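Local coordinates for protein methyl-coenzyme M reductase subunit gamma (Methanosarcina barkeri, PDB 1E6Y) that forms the gamma subunit of the enzyme that reduces methyl-coenzyme M with coenzyme B, releasing methane and the mixed heterodisulfide in the last step of methanogenesis, at residues 29-34 with 197-202; 85-90 with 136-141. All blocks are in the same frame, centred on the assembly; numbering follows the deposited sequence.

Interaction 1: 29-34 with 197-202; sequences REISDE and VDLGKP
No direct hydrogen bond joins 29-34 to 197-202; water fills the polar gap. The carbonyl oxygens E30 O and D198 O face each other at 4.5 Å. Waters 3 and 4 each lie within hydrogen-bonding distance of both oxygens, so these two acceptors meet through water.

A second water bridge runs from R29. Its CG is wedged between N and C of its own backbone (chi1 67°), and the chain is extended at chi2. This brings R29 CD to 3.3 Å from L199 O. A bend at chi3 (80°) turns the guanidinium toward waters 1 and 2. Water 1 lies at the guanidinium edge, in plane, accepts from R29 NE at 2.9 Å and donates to K201 O. Water 2 accepts from R29 NH2 and reaches K201 O only weakly. R29 NH1 turns the other way and bonds to M138 O and T140 O. The positive charge would probably suit the carboxyl end of helix 127-139.

The apolar part is small. I31 has CG1 anti to the backbone N (chi1 -174°) and an extended chain. Its tip meets two branches: I31 CD1 lies 4.1 Å from V197 CG1 and 4.3 Å from L199 CD2. The I31 and V197 side chains cross obliquely. L36 and M138 also touch I31.

G200 passes close to R29 with a positive phi. Its N donates to D198 OD1 at 2.9 Å, on the anti lone pair, and T181 OG1 bonds to the same oxygen.

S32 OG bonds to D35 N as the N-cap of helix 33-40. The approach to this helix lies, largely through water, along strand 192-198, an edge strand, within this chain, of an antiparallel sheet, and the Asx turn of D198.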
# COMPACT_ATOMS: atom_id res chain seq x y z
N ARG C 29 -30.78 -31.77 -37.56
CA ARG C 29 -31.76 -30.77 -37.92
C ARG C 29 -31.08 -29.71 -38.78
O ARG C 29 -29.86 -29.69 -38.95
CB ARG C 29 -32.38 -30.14 -36.67
CG ARG C 29 -31.35 -29.32 -35.89
CD ARG C 29 -31.87 -28.98 -34.51
NE ARG C 29 -31.74 -30.06 -33.54
CZ ARG C 29 -30.65 -30.47 -32.92
NH1 ARG C 29 -29.47 -29.88 -33.12
NH2 ARG C 29 -30.73 -31.48 -32.06
N GLU C 30 -31.91 -28.84 -39.35
CA GLU C 30 -31.46 -27.80 -40.26
C GLU C 30 -31.81 -26.42 -39.71
O GLU C 30 -32.88 -26.24 -39.12
CB GLU C 30 -32.13 -27.97 -41.63
CG GLU C 30 -31.93 -29.33 -42.26
CD GLU C 30 -31.28 -29.24 -43.63
OE1 GLU C 30 -30.12 -28.78 -43.70
OE2 GLU C 30 -31.93 -29.63 -44.62
N ILE C 31 -30.92 -25.46 -39.91
CA ILE C 31 -31.25 -24.06 -39.69
C ILE C 31 -30.75 -23.23 -40.87
O ILE C 31 -29.63 -23.44 -41.36
CB ILE C 31 -30.64 -23.53 -38.35
CG1 ILE C 31 -31.14 -22.11 -38.08
CG2 ILE C 31 -29.12 -23.58 -38.39
CD1 ILE C 31 -30.83 -21.60 -36.69
N SER C 32 -31.62 -22.38 -41.41
CA SER C 32 -31.26 -21.54 -42.55
C SER C 32 -30.24 -20.49 -42.13
O SER C 32 -30.12 -20.16 -40.95
CB SER C 32 -32.51 -20.86 -43.12
OG SER C 32 -32.95 -19.81 -42.28
N ASP C 33 -29.52 -19.94 -43.11
CA ASP C 33 -28.51 -18.92 -42.84
C ASP C 33 -29.13 -17.69 -42.18
O ASP C 33 -28.58 -17.16 -41.22
CB ASP C 33 -27.82 -18.50 -44.14
CG ASP C 33 -26.97 -19.61 -44.74
OD1 ASP C 33 -26.62 -19.50 -45.94
OD2 ASP C 33 -26.65 -20.59 -44.04
N GLU C 34 -30.30 -17.29 -42.66
CA GLU C 34 -30.97 -16.10 -42.14
C GLU C 34 -31.52 -16.31 -40.73
O GLU C 34 -31.50 -15.38 -39.92
CB GLU C 34 -32.10 -15.67 -43.08
CG GLU C 34 -31.62 -15.05 -44.38
CD GLU C 34 -32.67 -14.16 -45.03
OE1 GLU C 34 -33.88 -14.39 -44.83
OE2 GLU C 34 -32.27 -13.21 -45.74
N VAL C 197 -38.16 -19.29 -35.03
CA VAL C 197 -37.28 -20.28 -35.62
C VAL C 197 -37.60 -21.65 -35.05
O VAL C 197 -37.64 -21.83 -33.83
CB VAL C 197 -35.79 -19.93 -35.34
CG1 VAL C 197 -34.87 -20.95 -36.00
CG2 VAL C 197 -35.48 -18.53 -35.86
N ASP C 198 -37.94 -22.58 -35.94
CA ASP C 198 -38.20 -23.96 -35.55
C ASP C 198 -36.87 -24.68 -35.36
O ASP C 198 -36.12 -24.88 -36.31
CB ASP C 198 -39.02 -24.67 -36.63
CG ASP C 198 -39.73 -25.92 -36.12
OD1 ASP C 198 -39.15 -26.63 -35.27
OD2 ASP C 198 -40.86 -26.19 -36.57
N LEU C 199 -36.57 -25.03 -34.11
CA LEU C 199 -35.33 -25.72 -33.78
C LEU C 199 -35.54 -27.22 -33.64
O LEU C 199 -34.70 -27.93 -33.08
CB LEU C 199 -34.73 -25.13 -32.50
CG LEU C 199 -34.33 -23.65 -32.59
CD1 LEU C 199 -33.77 -23.19 -31.26
CD2 LEU C 199 -33.30 -23.46 -33.70
N GLY C 200 -36.68 -27.70 -34.14
CA GLY C 200 -36.92 -29.13 -34.25
C GLY C 200 -37.46 -29.78 -32.99
O GLY C 200 -37.52 -29.15 -31.93
N LYS C 201 -37.87 -31.03 -33.12
CA LYS C 201 -38.36 -31.80 -31.98
C LYS C 201 -37.22 -32.19 -31.05
O LYS C 201 -36.14 -32.57 -31.50
CB LYS C 201 -39.09 -33.06 -32.47
CG LYS C 201 -40.30 -32.75 -33.33
CD LYS C 201 -41.22 -33.95 -33.51
CE LYS C 201 -42.61 -33.51 -34.00
NZ LYS C 201 -42.54 -32.47 -35.08
N PRO C 202 -37.43 -32.02 -29.74
CA PRO C 202 -36.43 -32.39 -28.73
C PRO C 202 -36.17 -33.89 -28.67
O PRO C 202 -37.02 -34.70 -29.05
CB PRO C 202 -37.02 -31.86 -27.42
CG PRO C 202 -38.49 -31.81 -27.68
CD PRO C 202 -38.61 -31.40 -29.11
O HOH W 1 -34.28 -31.42 -33.41
O HOH W 2 -32.83 -32.76 -30.54
O HOH W 3 -33.99 -26.88 -36.64
O HOH W 4 -34.45 -24.17 -38.18

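Interaction 2: 85-90 with 136-141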
# COMPACT_ATOMS: atom_id res chain seq x y z
N ILE C 85 -21.36 -16.87 -30.17
CA ILE C 85 -22.53 -17.68 -29.84
C ILE C 85 -22.29 -18.33 -28.48
O ILE C 85 -21.19 -18.81 -28.19
CB ILE C 85 -22.82 -18.77 -30.91
CG1 ILE C 85 -24.03 -19.61 -30.48
CG2 ILE C 85 -21.60 -19.66 -31.11
CD1 ILE C 85 -24.67 -20.39 -31.60
N GLN C 86 -23.30 -18.26 -27.62
CA GLN C 86 -23.18 -18.77 -26.25
C GLN C 86 -24.33 -19.72 -25.92
O GLN C 86 -25.49 -19.44 -26.24
CB GLN C 86 -23.15 -17.60 -25.27
CG GLN C 86 -23.02 -18.02 -23.82
CD GLN C 86 -22.59 -16.87 -22.93
OE1 GLN C 86 -21.41 -16.67 -22.69
NE2 GLN C 86 -23.56 -16.10 -22.45
N PHE C 87 -24.00 -20.83 -25.27
CA PHE C 87 -24.99 -21.84 -24.90
C PHE C 87 -25.04 -22.05 -23.39
O PHE C 87 -24.00 -22.01 -22.72
CB PHE C 87 -24.65 -23.19 -25.55
CG PHE C 87 -24.90 -23.24 -27.03
CD1 PHE C 87 -23.89 -22.91 -27.93
CD2 PHE C 87 -26.12 -23.69 -27.52
CE1 PHE C 87 -24.09 -23.03 -29.30
CE2 PHE C 87 -26.34 -23.81 -28.89
CZ PHE C 87 -25.32 -23.48 -29.78
N ALA C 88 -26.23 -22.30 -22.87
CA ALA C 88 -26.40 -22.94 -21.57
C ALA C 88 -26.87 -24.37 -21.82
O ALA C 88 -27.64 -24.62 -22.74
CB ALA C 88 -27.43 -22.18 -20.73
N ASP C 89 -26.32 -25.32 -21.06
CA ASP C 89 -26.62 -26.74 -21.24
C ASP C 89 -27.04 -27.37 -19.91
O ASP C 89 -26.29 -27.32 -18.94
CB ASP C 89 -25.40 -27.49 -21.77
CG ASP C 89 -25.06 -27.10 -23.19
OD1 ASP C 89 -25.79 -27.51 -24.11
OD2 ASP C 89 -24.05 -26.39 -23.39
N SER C 90 -28.21 -28.01 -19.90
CA SER C 90 -28.71 -28.65 -18.68
C SER C 90 -27.79 -29.76 -18.20
O SER C 90 -27.26 -30.54 -19.00
CB SER C 90 -30.12 -29.21 -18.91
OG SER C 90 -30.63 -29.77 -17.71
N VAL C 136 -22.93 -25.53 -37.01
CA VAL C 136 -22.69 -26.92 -36.64
C VAL C 136 -23.24 -27.21 -35.24
O VAL C 136 -23.88 -28.23 -35.03
CB VAL C 136 -21.18 -27.27 -36.68
CG1 VAL C 136 -20.97 -28.73 -36.29
CG2 VAL C 136 -20.61 -27.01 -38.07
N GLN C 137 -23.07 -26.26 -34.32
CA GLN C 137 -23.57 -26.42 -32.97
C GLN C 137 -25.10 -26.43 -32.93
O GLN C 137 -25.70 -27.16 -32.14
CB GLN C 137 -23.04 -25.32 -32.06
CG GLN C 137 -21.53 -25.37 -31.86
CD GLN C 137 -21.09 -24.61 -30.62
OE1 GLN C 137 -21.13 -25.13 -29.51
NE2 GLN C 137 -20.67 -23.36 -30.81
N MET C 138 -25.72 -25.68 -33.84
CA MET C 138 -27.17 -25.58 -33.89
C MET C 138 -27.81 -26.82 -34.53
O MET C 138 -28.90 -27.22 -34.14
CB MET C 138 -27.60 -24.33 -34.68
CG MET C 138 -27.27 -23.01 -34.00
SD MET C 138 -28.09 -22.78 -32.41
CE MET C 138 -29.74 -22.29 -32.93
N GLU C 139 -27.12 -27.40 -35.51
CA GLU C 139 -27.71 -28.44 -36.36
C GLU C 139 -27.42 -29.86 -35.91
O GLU C 139 -28.19 -30.78 -36.19
CB GLU C 139 -27.25 -28.27 -37.81
CG GLU C 139 -27.77 -27.01 -38.49
CD GLU C 139 -27.46 -26.96 -39.98
OE1 GLU C 139 -26.46 -27.57 -40.41
OE2 GLU C 139 -28.21 -26.29 -40.72
N THR C 140 -26.30 -30.06 -35.22
CA THR C 140 -25.84 -31.40 -34.88
C THR C 140 -26.22 -31.82 -33.46
O THR C 140 -26.74 -31.03 -32.68
CB THR C 140 -24.32 -31.54 -35.05
OG1 THR C 140 -23.64 -30.72 -34.09
CG2 THR C 140 -23.90 -31.14 -36.46
N GLU C 141 -25.88 -33.07 -33.13
CA GLU C 141 -26.29 -33.69 -31.88
C GLU C 141 -25.69 -33.04 -30.64
O GLU C 141 -26.15 -33.29 -29.53
CB GLU C 141 -25.93 -35.18 -31.90
CG GLU C 141 -24.43 -35.44 -31.99
CD GLU C 141 -24.09 -36.91 -31.94
OE1 GLU C 141 -23.47 -37.42 -32.90
OE2 GLU C 141 -24.44 -37.57 -30.94
O HOH W 5 -20.65 -21.69 -28.30
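Two matching first torsions bring the groups together: F87 CG (chi1 -73°) and Q137 CG (chi1 -65°) both lie anti to their carbonyl carbon. M138 starts the same way, then bends at chi2, which puts SD beside the ring; the bend at chi3 turns CE. F87 CE1 lies 3.6 Å from Q137 OE1, and F87 CZ is 3.7 Å from Q137 CB. Ring and amide planes are 51° apart, so they cross rather than stack. M138 SD approaches obliquely, 3.9 Å from F87 CZ, in a Met-aromatic contact. I85 adds its CG2, 3.8 Å from Q137 NE2. Water 5 donates to I85 O and accepts from Q137 NE2, while R101 NH1 bonds to Q137 OE1; both ends of this buried amide therefore have a polar partner. An alanine at F87 would remove the ring and would probably leave Q137 CB and M138 SD without their main apolar neighbour on the strand. The F87 side chain lies about 7 Å from that of R120, which binds coenzyme M. The contact packs the last turn of helix 127-139 on the inner strand 82-89 of the antiparallel sheet, with V150 of strand 148-150 touching I85, F87 and M138.

In the fold
From the N terminus, 29-34 comes first and leads into helix 33-40. The chain then forms strand 82-89, which holds 85-90, and later helix 127-139, whose end lies in 136-141. Interaction 2 closes this inner loop, with 45 residues between its segments. The chain goes on through strand 192-198. Segment 197-202 returns to 29-34. Interaction 1 so closes a longer loop, with 162 residues between its segments, and interaction 2 is nested within it. The two meet at the helix end: E139 OE2 bonds to I31 N, and M138 CE packs on L199 CD2 at 3.8 Å. The end of helix 127-139 thus touches both strand 82-89 and segment 197-202.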